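Local coordinates for protein alpha-1,3-glucanase (Paenibacillus glycanilyticus, PDB 6K0P) that probably hydrolyses alpha-1,3-glucan as a family 87 glycoside hydrolase, whose catalytic domain binds the disaccharide nigerose, at residues 14-22 and 343-351; 221-232 and 255-266. The protein carries 1 engineered substitution. All coordinates share one frame; numbering follows the deposited sequence. Where two conformers were deposited one is given.

Contact 1 (14-22 and 343-351); sequences GANMPFTIM and VIDNNYARG
Phe19 drives the edge of its ring into the face of Tyr348, a T-shaped pair with planes at 86°. The leading atom, Phe19 CZ, sits 3.7 Å from Tyr348 CG, toward the CB end of the tyrosine ring. Tyr348 CG lies opposite its own backbone N (chi1 173°), which carries the ring out toward 14-22. In one of two conformers each, Met17 brings CG to 3.8 Å from Tyr348 CB and Ile21, from the opposite direction, CD1 to 3.5 Å from Tyr348 CE2. Arg350 NH1 donates to Tyr348 OH at 2.9 Å and also salt-bridges Glu171. With alanine in place of Tyr348 the edge of Phe19 would probably face a gap and Arg350 NH1 would lose its hydroxyl acceptor. Alongside, Asn16 N donates almost straight to Asn346 OD1 (2.8 Å), tilted from its carbonyl plane, and Asn346 ND2, also bonded to Asn322 OD1, returns a bond to Asn16 O (2.9 Å) from above that carbonyl's plane, off its lone pairs. Tyr348 rests on strand 374-383 and Phe19 on 319-326, the parallel neighbours of 343-350, while Thr20 and Met22 pair with antiparallel strand 165-173; the contact thus joins the N-terminal segment to a coil of the parallel beta-helix, between the two parts of the catalytic domain.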
loop_
_atom_site.group_PDB
_atom_site.type_symbol
_atom_site.label_atom_id
_atom_site.label_comp_id
_atom_site.label_asym_id
_atom_site.label_seq_id
_atom_site.Cartn_x
_atom_site.Cartn_y
_atom_site.Cartn_z
ATOM N N GLY A 14 7.604 0.876 -10.723
ATOM C CA GLY A 14 6.398 1.254 -10.012
ATOM C C GLY A 14 5.599 2.332 -10.721
ATOM O O GLY A 14 5.726 2.575 -11.926
ATOM N N ALA A 15 4.753 2.992 -9.938
ATOM C CA ALA A 15 3.861 4.003 -10.485
ATOM C C ALA A 15 4.624 5.264 -10.872
ATOM O O ALA A 15 5.589 5.659 -10.211
ATOM C CB ALA A 15 2.777 4.355 -9.467
ATOM N N ASN A 16 4.177 5.896 -11.958
ATOM C CA ASN A 16 4.691 7.188 -12.404
ATOM C C ASN A 16 3.714 8.240 -11.888
ATOM O O ASN A 16 2.627 8.419 -12.441
ATOM C CB ASN A 16 4.795 7.208 -13.925
ATOM C CG ASN A 16 5.310 8.525 -14.455
ATOM O OD1 ASN A 16 5.775 9.372 -13.696
ATOM N ND2 ASN A 16 5.233 8.706 -15.766
ATOM N N MET A 17 4.086 8.913 -10.809
ATOM C CA MET A 17 3.225 9.890 -10.172
ATOM C C MET A 17 3.803 11.294 -10.315
ATOM O O MET A 17 5.007 11.470 -10.527
ATOM C CB MET A 17 3.057 9.539 -8.685
ATOM C CG MET A 17 2.649 8.083 -8.423
ATOM S SD MET A 17 1.095 7.559 -9.189
ATOM C CE MET A 17 -0.018 8.830 -8.602
ATOM N N PRO A 18 2.957 12.327 -10.227
ATOM C CA PRO A 18 3.461 13.701 -10.395
ATOM C C PRO A 18 4.219 14.232 -9.195
ATOM O O PRO A 18 4.864 15.282 -9.307
ATOM C CB PRO A 18 2.184 14.521 -10.628
ATOM C CG PRO A 18 1.115 13.749 -9.984
ATOM C CD PRO A 18 1.487 12.287 -10.143
ATOM N N PHE A 19 4.154 13.558 -8.056
ATOM C CA PHE A 19 4.899 13.983 -6.888
ATOM C C PHE A 19 6.218 13.233 -6.808
ATOM O O PHE A 19 6.351 12.106 -7.299
ATOM C CB PHE A 19 4.087 13.798 -5.601
ATOM C CG PHE A 19 3.472 12.438 -5.445
ATOM C CD1 PHE A 19 4.175 11.406 -4.838
ATOM C CD2 PHE A 19 2.176 12.202 -5.867
ATOM C CE1 PHE A 19 3.591 10.154 -4.677
ATOM C CE2 PHE A 19 1.589 10.954 -5.709
ATOM C CZ PHE A 19 2.300 9.931 -5.116
ATOM N N THR A 20 7.203 13.897 -6.211
ATOM C CA THR A 20 8.519 13.341 -5.936
ATOM C C THR A 20 8.601 13.056 -4.443
ATOM O O THR A 20 8.151 13.866 -3.627
ATOM C CB THR A 20 9.592 14.369 -6.308
ATOM O OG1 THR A 20 9.498 14.656 -7.709
ATOM C CG2 THR A 20 10.997 13.849 -5.998
ATOM N N ILE A 21 9.156 11.901 -4.086
ATOM C CA ILE A 21 9.340 11.516 -2.692
ATOM C C ILE A 21 10.796 11.724 -2.312
ATOM O O ILE A 21 11.705 11.207 -2.976
ATOM C CB ILE A 21 8.926 10.056 -2.462
ATOM C CG1 ILE A 21 7.432 9.892 -2.731
ATOM C CG2 ILE A 21 9.308 9.617 -1.046
ATOM C CD1 ILE A 21 7.001 8.469 -2.804
ATOM N N MET A 22 11.028 12.470 -1.235
ATOM C CA MET A 22 12.385 12.725 -0.767
ATOM C C MET A 22 12.509 12.344 0.698
ATOM O O MET A 22 11.726 12.809 1.532
ATOM C CB MET A 22 12.756 14.191 -0.987
ATOM C CG MET A 22 12.648 14.574 -2.463
ATOM S SD MET A 22 13.538 16.081 -2.844
ATOM C CE MET A 22 12.616 17.235 -1.870
ATOM N N VAL A 343 -8.031 -3.719 -14.951
ATOM C CA VAL A 343 -6.819 -2.954 -15.198
ATOM C C VAL A 343 -6.550 -2.134 -13.942
ATOM O O VAL A 343 -7.261 -1.163 -13.660
ATOM C CB VAL A 343 -6.984 -2.061 -16.434
ATOM C CG1 VAL A 343 -5.791 -1.125 -16.601
ATOM C CG2 VAL A 343 -7.158 -2.941 -17.675
ATOM N N ILE A 344 -5.546 -2.543 -13.171
ATOM C CA ILE A 344 -5.114 -1.822 -11.977
ATOM C C ILE A 344 -3.748 -1.247 -12.319
ATOM O O ILE A 344 -2.727 -1.930 -12.186
ATOM C CB ILE A 344 -5.053 -2.755 -10.753
ATOM C CG1 ILE A 344 -6.360 -3.547 -10.613
ATOM C CG2 ILE A 344 -4.734 -1.973 -9.475
ATOM C CD1 ILE A 344 -7.592 -2.702 -10.475
ATOM N N ASP A 345 -3.716 -0.000 -12.790
ATOM C CA ASP A 345 -2.541 0.552 -13.452
ATOM C C ASP A 345 -2.139 1.887 -12.848
ATOM O O ASP A 345 -2.974 2.784 -12.689
ATOM C CB ASP A 345 -2.831 0.762 -14.938
ATOM C CG ASP A 345 -1.655 1.341 -15.677
ATOM O OD1 ASP A 345 -0.533 0.828 -15.493
ATOM O OD2 ASP A 345 -1.849 2.299 -16.453
ATOM N N ASN A 346 -0.856 2.030 -12.535
ATOM C CA ASN A 346 -0.287 3.330 -12.203
ATOM C C ASN A 346 -0.917 3.926 -10.950
ATOM O O ASN A 346 -1.312 5.091 -10.922
ATOM C CB ASN A 346 -0.337 4.310 -13.381
ATOM C CG ASN A 346 0.798 5.302 -13.332
ATOM O OD1 ASN A 346 1.966 4.913 -13.380
ATOM N ND2 ASN A 346 0.473 6.588 -13.208
ATOM N N ASN A 347 -0.987 3.112 -9.901
ATOM C CA ASN A 347 -1.503 3.531 -8.609
ATOM C C ASN A 347 -0.387 3.487 -7.576
ATOM O O ASN A 347 0.501 2.630 -7.632
ATOM C CB ASN A 347 -2.638 2.620 -8.162
ATOM C CG ASN A 347 -3.785 2.605 -9.153
ATOM O OD1 ASN A 347 -4.516 3.582 -9.276
ATOM N ND2 ASN A 347 -3.946 1.499 -9.871
ATOM N N TYR A 348 -0.456 4.418 -6.632
ATOM C CA TYR A 348 0.529 4.559 -5.568
ATOM C C TYR A 348 -0.175 4.337 -4.242
ATOM O O TYR A 348 -1.200 4.974 -3.970
ATOM C CB TYR A 348 1.131 5.975 -5.591
ATOM C CG TYR A 348 2.040 6.279 -4.418
ATOM C CD1 TYR A 348 1.528 6.778 -3.220
ATOM C CD2 TYR A 348 3.413 6.096 -4.513
ATOM C CE1 TYR A 348 2.351 7.049 -2.142
ATOM C CE2 TYR A 348 4.249 6.368 -3.441
ATOM C CZ TYR A 348 3.711 6.850 -2.260
ATOM O OH TYR A 348 4.536 7.124 -1.183
ATOM N N ALA A 349 0.378 3.446 -3.417
ATOM C CA ALA A 349 -0.144 3.193 -2.082
ATOM C C ALA A 349 0.970 3.382 -1.067
ATOM O O ALA A 349 2.092 2.910 -1.272
ATOM C CB ALA A 349 -0.694 1.769 -1.951
ATOM N N ARG A 350 0.653 4.075 0.025
ATOM C CA ARG A 350 1.574 4.183 1.153
ATOM C C ARG A 350 0.764 4.085 2.435
ATOM O O ARG A 350 -0.248 4.776 2.587
ATOM C CB ARG A 350 2.349 5.509 1.135
ATOM C CG ARG A 350 3.341 5.618 2.298
ATOM C CD ARG A 350 4.152 6.899 2.224
ATOM N NE ARG A 350 3.395 8.107 2.575
ATOM C CZ ARG A 350 3.330 9.207 1.822
ATOM N NH1 ARG A 350 3.953 9.270 0.643
ATOM N NH2 ARG A 350 2.658 10.264 2.256
ATOM N N GLY A 351 1.204 3.243 3.363
ATOM C CA GLY A 351 0.513 3.141 4.634
ATOM C C GLY A 351 -0.785 2.358 4.640
ATOM O O GLY A 351 -1.665 2.642 5.462
#

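Contact 2 (221-232 and 255-266); sequences INSKIFLYGRAT and VGFNISAAANGS. With SO4 (sulfate ion), chain G.
Lys224 NZ is held by several oxygens: it donates to Phe257 O across the strands at 3.1 Å, from above that carbonyl plane, and also meets Asp289 in a salt bridge and the backbone oxygen of Lys286, a residue of a glycan pocket. The chain turns at chi2 (-75°) and crosses Gly256, whose backbone angles already exclude a side chain, and where one would also crowd the ammonium group. Beneath it, strands 224-227 and 256-259 run parallel, their bonds alternating from Gly256 N to Ser223 O through to Ser260 N to Leu227 O; the shortest is Ile225 N to Gly256 O, 2.7 Å. Phe226 and Asn258 lie side by side on one face of the sheet, ring and amide planes 23° apart, with Asn258 CB over the ring in a CH-pi contact 3.8 Å from the Phe226 centroid. The other face is apolar: Ile225 CB packs 3.8 Å from Phe257 CD1, and Leu227 touches Phe257, Ile259 and Ala263. Beyond the strands, Ser266 OG accepts from Thr232 N at 2.9 Å and donates to Ala263 O at 2.6 Å, in the carbonyl plane and on a lone pair, tying the two turns together. Ala261 N binds O2 of a sulfate probably left from crystallisation, at 2.8 Å. Helix 196-204 covers Ile225 through Leu200 and Thr232 through Phe203. Parallel strands of successive coils in register, apolar side chains stacked on one face and turns stacked beside them, are characteristic of the right-handed parallel beta-helix of the pectate-lyase-like clan.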
loop_
_atom_site.group_PDB
_atom_site.type_symbol
_atom_site.label_atom_id
_atom_site.label_comp_id
_atom_site.label_asym_id
_atom_site.label_seq_id
_atom_site.Cartn_x
_atom_site.Cartn_y
_atom_site.Cartn_z
ATOM N N ILE A 221 -19.356 14.079 3.041
ATOM C CA ILE A 221 -19.957 12.799 2.702
ATOM C C ILE A 221 -20.288 12.111 4.023
ATOM O O ILE A 221 -19.413 11.578 4.717
ATOM C CB ILE A 221 -19.081 11.952 1.769
ATOM C CG1 ILE A 221 -17.630 11.863 2.250
ATOM C CG2 ILE A 221 -19.107 12.535 0.359
ATOM C CD1 ILE A 221 -16.817 10.820 1.482
ATOM N N ASN A 222 -21.562 12.168 4.412
ATOM C CA ASN A 222 -21.996 11.566 5.667
ATOM C C ASN A 222 -22.842 10.324 5.440
ATOM O O ASN A 222 -23.532 9.864 6.356
ATOM C CB ASN A 222 -22.711 12.578 6.565
ATOM C CG ASN A 222 -23.998 13.100 5.963
ATOM O OD1 ASN A 222 -24.511 12.561 4.984
ATOM N ND2 ASN A 222 -24.529 14.166 6.552
ATOM N N SER A 223 -22.794 9.770 4.235
ATOM C CA SER A 223 -23.599 8.613 3.893
ATOM C C SER A 223 -22.902 7.864 2.777
ATOM O O SER A 223 -21.932 8.348 2.185
ATOM C CB SER A 223 -24.976 9.051 3.414
ATOM O OG SER A 223 -24.847 9.763 2.189
ATOM N N LYS A 224 -23.415 6.675 2.489
ATOM C CA LYS A 224 -23.087 5.984 1.251
ATOM C C LYS A 224 -23.950 6.559 0.137
ATOM O O LYS A 224 -25.184 6.573 0.231
ATOM C CB LYS A 224 -23.315 4.487 1.429
ATOM C CG LYS A 224 -22.095 3.778 1.948
ATOM C CD LYS A 224 -21.060 3.635 0.832
ATOM C CE LYS A 224 -19.683 3.425 1.419
ATOM N NZ LYS A 224 -18.764 2.963 0.353
ATOM N N ILE A 225 -23.301 7.060 -0.903
ATOM C CA ILE A 225 -23.972 7.719 -2.015
ATOM C C ILE A 225 -24.148 6.695 -3.127
ATOM O O ILE A 225 -23.163 6.189 -3.685
ATOM C CB ILE A 225 -23.175 8.947 -2.476
ATOM C CG1 ILE A 225 -23.182 10.000 -1.366
ATOM C CG2 ILE A 225 -23.788 9.527 -3.730
ATOM C CD1 ILE A 225 -22.127 11.072 -1.526
ATOM N N PHE A 226 -25.406 6.384 -3.454
ATOM C CA PHE A 226 -25.708 5.313 -4.392
ATOM C C PHE A 226 -25.780 5.833 -5.820
ATOM O O PHE A 226 -26.414 6.864 -6.095
ATOM C CB PHE A 226 -26.998 4.588 -3.996
ATOM C CG PHE A 226 -26.785 3.617 -2.882
ATOM C CD1 PHE A 226 -26.784 4.050 -1.568
ATOM C CD2 PHE A 226 -26.497 2.285 -3.150
ATOM C CE1 PHE A 226 -26.540 3.168 -0.528
ATOM C CE2 PHE A 226 -26.261 1.398 -2.125
ATOM C CZ PHE A 226 -26.269 1.838 -0.804
ATOM N N LEU A 227 -25.113 5.119 -6.721
ATOM C CA LEU A 227 -25.136 5.420 -8.143
ATOM C C LEU A 227 -25.995 4.356 -8.800
ATOM O O LEU A 227 -25.734 3.157 -8.646
ATOM C CB LEU A 227 -23.725 5.417 -8.741
ATOM C CG LEU A 227 -22.704 6.341 -8.068
ATOM C CD1 LEU A 227 -21.439 6.454 -8.939
ATOM C CD2 LEU A 227 -23.304 7.704 -7.808
ATOM N N TYR A 228 -27.040 4.796 -9.487
ATOM C CA TYR A 228 -27.991 3.902 -10.135
ATOM C C TYR A 228 -28.628 4.672 -11.286
ATOM O O TYR A 228 -28.215 5.792 -11.604
ATOM C CB TYR A 228 -28.996 3.326 -9.122
ATOM C CG TYR A 228 -29.830 4.362 -8.391
ATOM C CD1 TYR A 228 -29.299 5.094 -7.336
ATOM C CD2 TYR A 228 -31.153 4.595 -8.748
ATOM C CE1 TYR A 228 -30.062 6.046 -6.663
ATOM C CE2 TYR A 228 -31.927 5.533 -8.077
ATOM C CZ TYR A 228 -31.378 6.253 -7.038
ATOM O OH TYR A 228 -32.129 7.184 -6.364
ATOM N N GLY A 229 -29.632 4.069 -11.919
ATOM C CA GLY A 229 -30.248 4.674 -13.084
ATOM C C GLY A 229 -29.493 4.331 -14.352
ATOM O O GLY A 229 -29.991 3.584 -15.199
ATOM N N ARG A 230 -28.280 4.865 -14.486
ATOM C CA ARG A 230 -27.447 4.623 -15.656
ATOM C C ARG A 230 -26.008 4.974 -15.304
ATOM O O ARG A 230 -25.727 5.503 -14.222
ATOM C CB ARG A 230 -27.925 5.451 -16.859
ATOM C CG ARG A 230 -27.804 6.948 -16.674
ATOM C CD ARG A 230 -28.494 7.675 -17.836
ATOM N NE ARG A 230 -28.248 9.117 -17.833
ATOM C CZ ARG A 230 -28.977 9.995 -17.157
ATOM N NH1 ARG A 230 -29.999 9.586 -16.412
ATOM N NH2 ARG A 230 -28.688 11.287 -17.229
ATOM N N ALA A 231 -25.101 4.668 -16.233
ATOM C CA ALA A 231 -23.698 5.021 -16.056
ATOM C C ALA A 231 -23.580 6.509 -15.755
ATOM O O ALA A 231 -24.207 7.342 -16.416
ATOM C CB ALA A 231 -22.910 4.678 -17.322
ATOM N N THR A 232 -22.776 6.835 -14.745
ATOM C CA THR A 232 -22.685 8.178 -14.184
ATOM C C THR A 232 -21.227 8.606 -14.177
ATOM O O THR A 232 -20.346 7.814 -13.834
ATOM C CB THR A 232 -23.161 8.134 -12.726
ATOM O OG1 THR A 232 -24.487 7.587 -12.667
ATOM C CG2 THR A 232 -23.148 9.512 -12.081
ATOM N N VAL A 255 -18.915 5.733 4.648
ATOM C CA VAL A 255 -19.370 6.759 3.723
ATOM C C VAL A 255 -18.602 6.608 2.421
ATOM O O VAL A 255 -17.573 5.932 2.355
ATOM C CB VAL A 255 -19.218 8.184 4.304
ATOM C CG1 VAL A 255 -20.016 8.300 5.600
ATOM C CG2 VAL A 255 -17.745 8.512 4.536
ATOM N N GLY A 256 -19.132 7.220 1.364
ATOM C CA GLY A 256 -18.492 7.133 0.069
ATOM C C GLY A 256 -19.511 6.846 -1.006
ATOM O O GLY A 256 -20.612 7.399 -0.967
ATOM N N PHE A 257 -19.163 5.986 -1.959
ATOM C CA PHE A 257 -20.052 5.644 -3.061
ATOM C C PHE A 257 -20.353 4.155 -3.056
ATOM O O PHE A 257 -19.549 3.335 -2.606
ATOM C CB PHE A 257 -19.439 6.030 -4.415
ATOM C CG PHE A 257 -19.283 7.514 -4.593
ATOM C CD1 PHE A 257 -20.371 8.311 -4.906
ATOM C CD2 PHE A 257 -18.048 8.114 -4.404
ATOM C CE1 PHE A 257 -20.228 9.681 -5.040
ATOM C CE2 PHE A 257 -17.897 9.475 -4.547
ATOM C CZ PHE A 257 -18.985 10.263 -4.865
ATOM N N ASN A 258 -21.540 3.813 -3.553
ATOM C CA ASN A 258 -21.925 2.426 -3.756
ATOM C C ASN A 258 -22.575 2.351 -5.130
ATOM O O ASN A 258 -23.599 3.000 -5.370
ATOM C CB ASN A 258 -22.884 1.955 -2.650
ATOM C CG ASN A 258 -23.177 0.464 -2.719
ATOM O OD1 ASN A 258 -23.324 -0.096 -3.803
ATOM N ND2 ASN A 258 -23.281 -0.185 -1.555
ATOM N N ILE A 259 -21.958 1.599 -6.036
ATOM C CA ILE A 259 -22.324 1.584 -7.448
ATOM C C ILE A 259 -23.201 0.363 -7.707
ATOM O O ILE A 259 -22.718 -0.776 -7.680
ATOM C CB ILE A 259 -21.073 1.564 -8.337
ATOM C CG1 ILE A 259 -20.115 2.697 -7.932
ATOM C CG2 ILE A 259 -21.473 1.669 -9.815
ATOM C CD1 ILE A 259 -18.824 2.746 -8.747
ATOM N N SER A 260 -24.490 0.598 -7.944
ATOM C CA SER A 260 -25.421 -0.466 -8.293
ATOM C C SER A 260 -25.220 -0.893 -9.746
ATOM O O SER A 260 -24.604 -0.188 -10.547
ATOM C CB SER A 260 -26.858 0.011 -8.089
ATOM O OG SER A 260 -27.065 0.402 -6.737
ATOM N N ALA A 261 -25.772 -2.068 -10.088
ATOM C CA ALA A 261 -25.551 -2.634 -11.416
ATOM C C ALA A 261 -25.991 -1.680 -12.523
ATOM O O ALA A 261 -25.342 -1.595 -13.574
ATOM C CB ALA A 261 -26.268 -3.978 -11.542
ATOM N N ALA A 262 -27.084 -0.950 -12.304
ATOM C CA ALA A 262 -27.563 -0.014 -13.315
ATOM C C ALA A 262 -26.523 1.043 -13.660
ATOM O O ALA A 262 -26.574 1.611 -14.757
ATOM C CB ALA A 262 -28.847 0.666 -12.834
ATOM N N ALA A 263 -25.569 1.299 -12.763
ATOM C CA ALA A 263 -24.529 2.297 -12.978
ATOM C C ALA A 263 -23.191 1.679 -13.361
ATOM O O ALA A 263 -22.149 2.345 -13.281
ATOM C CB ALA A 263 -24.392 3.210 -11.762
ATOM N N ASN A 264 -23.189 0.422 -13.796
ATOM C CA ASN A 264 -22.002 -0.102 -14.452
ATOM C C ASN A 264 -21.608 0.841 -15.582
ATOM O O ASN A 264 -22.464 1.479 -16.205
ATOM C CB ASN A 264 -22.287 -1.495 -15.016
ATOM C CG ASN A 264 -22.281 -2.580 -13.935
ATOM O OD1 ASN A 264 -21.766 -2.380 -12.826
ATOM N ND2 ASN A 264 -22.844 -3.738 -14.263
ATOM N N GLY A 265 -20.302 0.973 -15.817
ATOM C CA GLY A 265 -19.817 1.913 -16.808
ATOM C C GLY A 265 -19.557 3.314 -16.288
ATOM O O GLY A 265 -19.180 4.187 -17.077
ATOM N N SER A 266 -19.758 3.555 -14.996
ATOM C CA SER A 266 -19.546 4.866 -14.396
ATOM C C SER A 266 -18.059 5.209 -14.313
ATOM O O SER A 266 -17.178 4.355 -14.430
ATOM C CB SER A 266 -20.141 4.899 -12.986
ATOM O OG SER A 266 -21.562 4.832 -13.022
HETATM S S SO4 G . -27.788 -4.188 -7.667
HETATM O O1 SO4 G . -28.077 -4.108 -6.237
HETATM O O2 SO4 G . -26.402 -3.784 -7.906
HETATM O O3 SO4 G . -27.968 -5.567 -8.118
HETATM O O4 SO4 G . -28.718 -3.323 -8.396
HETATM O O HOH W 1 -28.470 0.937 -16.719
#

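In the fold
Both contacts involve the beta-helix, but in different ways, and both are partly buried. Contact 2 lies within it, joining strands of successive coils, its centre about 25 Å from the centre of the chain; its main-chain bonds are repetitive, with an apolar inner face, while its turns at the periphery include exposed residues. Contact 1, its centre about 10 Å from the centre of the chain, lies nearer the middle and joins the N-terminal segment of the first domain to a later coil, using polar and aromatic side-chain contacts where contact 2 uses strand pairing. It buries 355 Å² against 1040 Å² in contact 2. The two centres are about 26 Å apart, their nearest atoms about 11 Å, and they do not touch.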